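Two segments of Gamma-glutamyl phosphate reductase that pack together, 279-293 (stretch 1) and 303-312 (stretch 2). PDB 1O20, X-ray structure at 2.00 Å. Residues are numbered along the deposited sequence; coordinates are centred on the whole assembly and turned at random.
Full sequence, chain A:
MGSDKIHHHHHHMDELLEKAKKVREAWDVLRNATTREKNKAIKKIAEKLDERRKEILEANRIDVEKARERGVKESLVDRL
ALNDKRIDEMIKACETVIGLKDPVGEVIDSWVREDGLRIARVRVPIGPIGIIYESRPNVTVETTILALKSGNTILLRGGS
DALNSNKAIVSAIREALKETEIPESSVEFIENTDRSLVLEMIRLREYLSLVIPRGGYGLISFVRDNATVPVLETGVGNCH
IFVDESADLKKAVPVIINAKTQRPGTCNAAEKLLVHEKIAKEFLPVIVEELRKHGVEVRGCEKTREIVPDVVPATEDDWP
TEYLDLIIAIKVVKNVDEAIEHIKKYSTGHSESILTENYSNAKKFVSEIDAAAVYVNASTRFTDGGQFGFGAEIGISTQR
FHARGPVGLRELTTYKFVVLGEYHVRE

Stretch 1 279-293: IAKEFLPVIVEELRK
Stretch 2 303-312: KTREIVPDVV

The helix of stretch 1 is met by a helix end rather than a helix flank: Ile307, in the last turn of stretch 2, plugs into a hole lined by Ala280, Lys281, Leu284 and Pro285, and the chain then unwinds along the same face. The two helices run nearly perpendicular, at -79°, with axes 10.0 Å apart at closest approach. Register is set by CA of Lys281 lying 6.2 Å from CA of Ile307, and CA of Pro285 6.3 Å from CA of Val308.

Stretch 1 is helical, kinked where the helical bonding pattern is interrupted at Glu282, whose N makes only a weak bond to Ile279 O at 3.2 Å, and at Pro285, which has no amide hydrogen to give. Ala280, Leu284, Val288 and Arg292, spaced by four, all point toward stretch 2. Ile307 adopts m,t, placing its CD1 3.8 Å from Ala280 CB and 4.0 Å from CD1 of Leu284 (also m,t), while its CG2 lies 4.0 Å from Pro285 CD. Ala280 meets Ile307 CD1 with its CB, the whole of its side chain.

Val308 (t) leaves helical geometry at phi/psi -124/91 and opens a type I turn to Val311, closed by Val311 N to Val308 O at 3.2 Å. Its CG2 packs 4.0 Å from Leu284 CB, and its CG1 4.1 Å from CG1 of Val288 (t). Val311 (m) extends the apolar strip, its CG1 4.3 Å from Val288 CG1.

The turn also delivers Asp310 (p) to Arg292, whose m,t,t,t chain reaches out from the helix. Arg292 NH1 forms a salt bridge with Asp310 OD2 at 3.0 Å; weak hydrogen bonds run from Arg292 NH1 and NH2 to Asp310 OD1, each 3.2 Å. Arg292 NH2 also donates to a water 2.9 Å from it, which in turn accepts a weak bond from Val312 N at 3.4 Å. The rule is hydrophobic packing along one helical stripe, finished by a charged pair.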

# COMPACT_ATOMS: atom_id res chain seq x y z
N ILE A 279 -15.70 16.76 -27.15
CA ILE A 279 -15.17 17.91 -26.42
C ILE A 279 -13.68 18.10 -26.63
O ILE A 279 -13.12 19.02 -26.11
CB ILE A 279 -15.43 17.75 -24.92
CG1 ILE A 279 -14.84 16.43 -24.42
CG2 ILE A 279 -16.94 17.84 -24.65
CD1 ILE A 279 -14.51 16.42 -23.02
N ALA A 280 -13.05 17.22 -27.39
CA ALA A 280 -11.60 17.27 -27.57
C ALA A 280 -11.07 18.58 -28.14
O ALA A 280 -10.04 19.06 -27.68
CB ALA A 280 -11.15 16.14 -28.45
N LYS A 281 -11.75 19.12 -29.16
CA LYS A 281 -11.31 20.40 -29.79
C LYS A 281 -11.32 21.55 -28.82
O LYS A 281 -10.44 22.38 -28.88
CB LYS A 281 -12.17 20.76 -31.00
CG LYS A 281 -12.01 19.82 -32.17
CD LYS A 281 -12.52 20.42 -33.46
CE LYS A 281 -12.71 19.32 -34.53
N GLU A 282 -12.32 21.58 -27.93
CA GLU A 282 -12.46 22.64 -26.92
C GLU A 282 -11.57 22.40 -25.71
O GLU A 282 -11.01 23.34 -25.16
CB GLU A 282 -13.93 22.69 -26.41
CG GLU A 282 -14.22 23.80 -25.38
CD GLU A 282 -15.54 23.65 -24.61
OE1 GLU A 282 -16.44 22.83 -24.97
OE2 GLU A 282 -15.67 24.36 -23.60
N PHE A 283 -11.47 21.15 -25.26
CA PHE A 283 -10.92 20.84 -23.95
C PHE A 283 -9.41 20.60 -24.03
O PHE A 283 -8.68 21.04 -23.14
CB PHE A 283 -11.63 19.60 -23.33
CG PHE A 283 -11.19 19.30 -21.92
CD1 PHE A 283 -11.42 20.22 -20.92
CD2 PHE A 283 -10.50 18.14 -21.61
CE1 PHE A 283 -10.97 19.99 -19.64
CE2 PHE A 283 -10.03 17.92 -20.34
CZ PHE A 283 -10.27 18.86 -19.35
N LEU A 284 -8.93 19.95 -25.09
CA LEU A 284 -7.49 19.60 -25.14
C LEU A 284 -6.57 20.81 -25.04
O LEU A 284 -5.58 20.74 -24.30
CB LEU A 284 -7.11 18.74 -26.33
CG LEU A 284 -7.58 17.29 -26.26
CD1 LEU A 284 -7.35 16.61 -27.58
CD2 LEU A 284 -6.89 16.51 -25.14
N PRO A 285 -6.87 21.89 -25.76
CA PRO A 285 -6.00 23.08 -25.64
C PRO A 285 -5.93 23.61 -24.22
O PRO A 285 -4.87 24.04 -23.78
CB PRO A 285 -6.61 24.09 -26.66
CG PRO A 285 -7.29 23.23 -27.63
CD PRO A 285 -7.88 22.06 -26.82
N VAL A 286 -7.05 23.52 -23.51
CA VAL A 286 -7.11 23.99 -22.13
C VAL A 286 -6.34 23.12 -21.17
O VAL A 286 -5.52 23.62 -20.43
CB VAL A 286 -8.56 24.15 -21.68
CG1 VAL A 286 -8.61 24.60 -20.19
CG2 VAL A 286 -9.25 25.18 -22.56
N ILE A 287 -6.58 21.81 -21.19
CA ILE A 287 -5.95 20.92 -20.24
C ILE A 287 -4.46 20.79 -20.51
O ILE A 287 -3.68 20.69 -19.57
CB ILE A 287 -6.67 19.54 -20.17
CG1 ILE A 287 -6.16 18.73 -18.98
CG2 ILE A 287 -6.51 18.76 -21.46
CD1 ILE A 287 -6.45 19.39 -17.61
N VAL A 288 -4.06 20.79 -21.77
CA VAL A 288 -2.65 20.71 -22.12
C VAL A 288 -1.92 21.98 -21.61
O VAL A 288 -0.87 21.87 -20.98
CB VAL A 288 -2.44 20.47 -23.64
CG1 VAL A 288 -0.95 20.57 -24.03
CG2 VAL A 288 -2.95 19.13 -24.03
N GLU A 289 -2.51 23.16 -21.80
CA GLU A 289 -1.97 24.43 -21.28
C GLU A 289 -1.77 24.34 -19.76
O GLU A 289 -0.67 24.62 -19.26
CB GLU A 289 -2.90 25.61 -21.69
CG GLU A 289 -2.72 26.98 -21.03
CD GLU A 289 -3.75 28.02 -21.56
OE1 GLU A 289 -3.31 29.05 -22.13
OE2 GLU A 289 -4.98 27.78 -21.42
N GLU A 290 -2.80 23.86 -19.05
CA GLU A 290 -2.75 23.79 -17.60
C GLU A 290 -1.75 22.75 -17.10
O GLU A 290 -1.04 22.97 -16.11
CB GLU A 290 -4.14 23.56 -17.04
CG GLU A 290 -4.25 23.67 -15.51
CD GLU A 290 -4.19 25.10 -14.99
OE1 GLU A 290 -4.20 26.03 -15.83
OE2 GLU A 290 -4.12 25.27 -13.74
N LEU A 291 -1.68 21.62 -17.77
CA LEU A 291 -0.69 20.58 -17.44
C LEU A 291 0.73 21.15 -17.58
O LEU A 291 1.59 20.98 -16.71
CB LEU A 291 -0.89 19.36 -18.34
CG LEU A 291 -2.08 18.47 -17.92
CD1 LEU A 291 -2.50 17.58 -19.03
CD2 LEU A 291 -1.69 17.68 -16.64
N ARG A 292 0.95 21.87 -18.66
CA ARG A 292 2.26 22.52 -18.91
C ARG A 292 2.60 23.58 -17.89
O ARG A 292 3.74 23.71 -17.52
CB ARG A 292 2.34 23.08 -20.33
CG ARG A 292 2.48 21.95 -21.36
CD ARG A 292 2.26 22.36 -22.79
NE ARG A 292 2.54 21.27 -23.73
CZ ARG A 292 2.25 21.33 -25.02
NH1 ARG A 292 1.69 22.44 -25.50
NH2 ARG A 292 2.52 20.32 -25.85
N LYS A 293 1.60 24.27 -17.32
CA LYS A 293 1.88 25.26 -16.28
C LYS A 293 2.48 24.58 -15.05
O LYS A 293 3.17 25.21 -14.26
CB LYS A 293 0.60 26.00 -15.86
CG LYS A 293 0.09 27.07 -16.79
CD LYS A 293 -1.07 27.95 -16.17
CE LYS A 293 -0.99 28.17 -14.61
NZ LYS A 293 -2.29 28.66 -13.98
N LYS A 303 -4.80 11.92 -32.91
CA LYS A 303 -5.93 12.87 -32.85
C LYS A 303 -5.68 14.01 -31.88
O LYS A 303 -6.08 15.18 -32.12
CB LYS A 303 -7.24 12.14 -32.56
CG LYS A 303 -7.68 11.30 -33.77
CD LYS A 303 -8.94 10.56 -33.47
CE LYS A 303 -9.42 9.83 -34.73
NZ LYS A 303 -10.47 8.87 -34.29
N THR A 304 -5.00 13.70 -30.79
CA THR A 304 -4.59 14.70 -29.83
C THR A 304 -3.64 15.74 -30.49
O THR A 304 -3.77 16.95 -30.29
CB THR A 304 -3.91 14.02 -28.60
OG1 THR A 304 -4.88 13.22 -27.88
CG2 THR A 304 -3.41 15.06 -27.59
N ARG A 305 -2.73 15.23 -31.29
CA ARG A 305 -1.76 16.01 -32.03
C ARG A 305 -2.39 16.80 -33.19
O ARG A 305 -1.95 17.92 -33.48
CB ARG A 305 -0.68 15.12 -32.61
CG ARG A 305 0.57 15.01 -31.80
CD ARG A 305 1.87 14.76 -32.65
NE ARG A 305 1.68 13.72 -33.67
CZ ARG A 305 1.99 13.84 -34.97
NH1 ARG A 305 2.52 14.97 -35.46
NH2 ARG A 305 1.75 12.81 -35.79
N GLU A 306 -3.43 16.27 -33.83
CA GLU A 306 -4.19 17.11 -34.80
C GLU A 306 -4.69 18.39 -34.13
O GLU A 306 -4.67 19.45 -34.73
CB GLU A 306 -5.37 16.39 -35.44
CG GLU A 306 -4.97 15.35 -36.46
CD GLU A 306 -6.08 14.36 -36.83
OE1 GLU A 306 -7.22 14.46 -36.31
OE2 GLU A 306 -5.76 13.46 -37.68
N ILE A 307 -5.15 18.28 -32.90
CA ILE A 307 -5.69 19.40 -32.18
C ILE A 307 -4.64 20.28 -31.48
O ILE A 307 -4.77 21.48 -31.51
CB ILE A 307 -6.76 18.89 -31.19
CG1 ILE A 307 -7.99 18.38 -31.96
CG2 ILE A 307 -7.20 20.00 -30.22
CD1 ILE A 307 -8.89 17.40 -31.20
N VAL A 308 -3.62 19.69 -30.85
CA VAL A 308 -2.55 20.44 -30.18
C VAL A 308 -1.21 19.97 -30.77
O VAL A 308 -0.62 18.99 -30.30
CB VAL A 308 -2.54 20.25 -28.65
CG1 VAL A 308 -1.57 21.22 -28.01
CG2 VAL A 308 -3.94 20.48 -28.05
N PRO A 309 -0.76 20.65 -31.83
CA PRO A 309 0.27 20.11 -32.74
C PRO A 309 1.66 19.97 -32.16
O PRO A 309 2.51 19.25 -32.72
CB PRO A 309 0.25 21.10 -33.91
CG PRO A 309 -0.15 22.42 -33.26
CD PRO A 309 -1.20 21.99 -32.24
N ASP A 310 1.92 20.60 -31.03
CA ASP A 310 3.23 20.42 -30.43
C ASP A 310 3.36 19.28 -29.40
O ASP A 310 4.44 19.13 -28.82
CB ASP A 310 3.74 21.73 -29.82
CG ASP A 310 2.87 22.24 -28.72
OD1 ASP A 310 1.73 21.77 -28.58
OD2 ASP A 310 3.24 23.13 -27.92
N VAL A 311 2.30 18.52 -29.12
CA VAL A 311 2.47 17.44 -28.13
C VAL A 311 3.46 16.40 -28.67
O VAL A 311 3.55 16.15 -29.88
CB VAL A 311 1.17 16.75 -27.65
CG1 VAL A 311 0.19 17.77 -27.09
CG2 VAL A 311 0.53 15.92 -28.75
N VAL A 312 4.22 15.83 -27.75
CA VAL A 312 5.08 14.70 -28.09
C VAL A 312 4.26 13.54 -28.66
O VAL A 312 3.28 13.15 -28.05
CB VAL A 312 5.86 14.20 -26.86
CG1 VAL A 312 6.67 12.94 -27.23
CG2 VAL A 312 6.78 15.28 -26.35
O HOH W 1 4.30 18.18 -25.23